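Local coordinates for VIN1 (Oscarella pearsei, PDB 6BFI), which binds actin filaments as a sponge vinculin homolog and may take part in cell-cell adhesion, at residues A[183-187]-A[251-256]. Numbering follows the deposited sequence.
Sequences TNLAH and LTTTFE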
loop_
_atom_site.group_PDB
_atom_site.type_symbol
_atom_site.label_atom_id
_atom_site.label_comp_id
_atom_site.label_asym_id
_atom_site.label_seq_id
_atom_site.Cartn_x
_atom_site.Cartn_y
_atom_site.Cartn_z
ATOM N N THR A 183 -17.931 2.103 3.671
ATOM C CA THR A 183 -17.649 0.700 3.398
ATOM C C THR A 183 -16.277 0.482 2.783
ATOM O O THR A 183 -15.787 -0.652 2.783
ATOM C CB THR A 183 -18.713 0.114 2.462
ATOM O OG1 THR A 183 -18.828 0.941 1.295
ATOM C CG2 THR A 183 -20.059 0.035 3.162
ATOM N N ASN A 184 -15.658 1.535 2.261
ATOM C CA ASN A 184 -14.326 1.457 1.679
ATOM C C ASN A 184 -13.295 1.811 2.743
ATOM O O ASN A 184 -13.261 2.947 3.226
ATOM C CB ASN A 184 -14.214 2.404 0.486
ATOM C CG ASN A 184 -12.991 2.141 -0.363
ATOM O OD1 ASN A 184 -11.925 1.791 0.147
ATOM N ND2 ASN A 184 -13.136 2.308 -1.666
ATOM N N LEU A 185 -12.458 0.838 3.109
ATOM C CA LEU A 185 -11.453 1.076 4.139
ATOM C C LEU A 185 -10.424 2.109 3.700
ATOM O O LEU A 185 -9.900 2.852 4.539
ATOM C CB LEU A 185 -10.760 -0.236 4.510
ATOM C CG LEU A 185 -11.595 -1.266 5.271
ATOM C CD1 LEU A 185 -10.835 -2.579 5.397
ATOM C CD2 LEU A 185 -11.979 -0.735 6.645
ATOM N N ALA A 186 -10.122 2.172 2.402
ATOM C CA ALA A 186 -9.129 3.125 1.919
ATOM C C ALA A 186 -9.591 4.561 2.133
ATOM O O ALA A 186 -8.810 5.413 2.574
ATOM C CB ALA A 186 -8.829 2.866 0.442
ATOM N N HIS A 187 -10.861 4.846 1.833
ATOM C CA HIS A 187 -11.393 6.187 2.051
ATOM C C HIS A 187 -11.336 6.567 3.525
ATOM O O HIS A 187 -10.927 7.681 3.878
ATOM C CB HIS A 187 -12.827 6.269 1.529
ATOM C CG HIS A 187 -12.943 6.060 0.054
ATOM N ND1 HIS A 187 -11.874 6.208 -0.804
ATOM C CD2 HIS A 187 -13.998 5.711 -0.719
ATOM C CE1 HIS A 187 -12.267 5.963 -2.041
ATOM N NE2 HIS A 187 -13.552 5.657 -2.017
ATOM N N LEU A 251 -16.499 11.259 -2.504
ATOM C CA LEU A 251 -16.368 10.044 -3.295
ATOM C C LEU A 251 -17.494 9.079 -2.954
ATOM O O LEU A 251 -17.730 8.773 -1.780
ATOM C CB LEU A 251 -15.012 9.384 -3.054
ATOM C CG LEU A 251 -13.815 10.057 -3.727
ATOM C CD1 LEU A 251 -12.553 9.232 -3.520
ATOM C CD2 LEU A 251 -14.086 10.268 -5.208
ATOM N N THR A 252 -18.195 8.606 -3.983
ATOM C CA THR A 252 -19.259 7.620 -3.831
ATOM C C THR A 252 -18.961 6.363 -4.641
ATOM O O THR A 252 -19.876 5.671 -5.088
ATOM C CB THR A 252 -20.611 8.208 -4.238
ATOM O OG1 THR A 252 -20.579 8.582 -5.622
ATOM C CG2 THR A 252 -20.938 9.432 -3.394
ATOM N N THR A 253 -17.679 6.060 -4.836
ATOM C CA THR A 253 -17.256 4.973 -5.705
ATOM C C THR A 253 -16.257 4.075 -4.987
ATOM O O THR A 253 -15.533 4.513 -4.089
ATOM C CB THR A 253 -16.617 5.503 -6.997
ATOM O OG1 THR A 253 -15.554 6.408 -6.669
ATOM C CG2 THR A 253 -17.651 6.221 -7.853
ATOM N N THR A 254 -16.229 2.810 -5.399
ATOM C CA THR A 254 -15.210 1.885 -4.923
ATOM C C THR A 254 -13.851 2.304 -5.471
ATOM O O THR A 254 -13.690 2.499 -6.680
ATOM C CB THR A 254 -15.542 0.454 -5.350
ATOM O OG1 THR A 254 -16.822 0.077 -4.823
ATOM C CG2 THR A 254 -14.485 -0.516 -4.841
ATOM N N PHE A 255 -12.872 2.446 -4.574
ATOM C CA PHE A 255 -11.568 2.977 -4.964
ATOM C C PHE A 255 -10.844 2.040 -5.923
ATOM O O PHE A 255 -10.231 2.492 -6.897
ATOM C CB PHE A 255 -10.717 3.226 -3.718
ATOM C CG PHE A 255 -9.435 3.961 -3.990
ATOM C CD1 PHE A 255 -9.334 4.843 -5.055
ATOM C CD2 PHE A 255 -8.328 3.767 -3.180
ATOM C CE1 PHE A 255 -8.153 5.518 -5.304
ATOM C CE2 PHE A 255 -7.146 4.440 -3.423
ATOM C CZ PHE A 255 -7.059 5.317 -4.487
ATOM N N GLU A 256 -10.914 0.734 -5.673
ATOM C CA GLU A 256 -10.122 -0.237 -6.418
ATOM C C GLU A 256 -10.736 -0.557 -7.778
ATOM O O GLU A 256 -10.522 -1.645 -8.321
ATOM C CB GLU A 256 -9.950 -1.517 -5.595
ATOM C CG GLU A 256 -9.092 -1.356 -4.335
ATOM C CD GLU A 256 -9.802 -0.620 -3.206
ATOM O OE1 GLU A 256 -10.982 -0.245 -3.375
ATOM O OE2 GLU A 256 -9.177 -0.416 -2.145
HETATM O O HOH W 1 -10.488 -0.587 0.491
#
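Asn184 and Thr254 bring their CA atoms within 6.7 Å of each other where the first turn of helix 185-215 meets the irregular loop 251-256; from there the loop runs on past Ala186, which faces Phe255. No backbone-to-backbone bond joins the segments, so the side chains of the helix start do the joining. His187 NE2 donates to Thr253 O at 3.1 Å, the N-H pointing almost straight at an oxygen that lies in the imidazole plane, with a C=O...N angle of 175°. CE1 of the same ring fits between Leu251 CD1 and Phe255 CB, each 3.6 Å away, while the two aromatic rings lie oblique, their planes at 44°. With an alanine in place of His187, the Thr253 carbonyl is likely to lose this donor and a gap to open beside Leu251 and Phe255. The example is an N-cap put to double use in the helical-bundle architecture of the vinculin family: Asn184 OD1 accepts from Ala186 N at 2.9 Å and also from a water that donates on to Glu256 OE2, tying the cap to the loop before helix 268-283. Asn184 turns its amide across to the loop, CG lying anti to the backbone N (chi1 -166°), and its ND2 sits over one face of the His187 ring, off toward the rim. Ala186 CB packs against Phe255 CD2 at 3.8 Å. Thr254 OG1 is hydrogen-bonded to Gln769 OE1, linking the loop to helix 763-778.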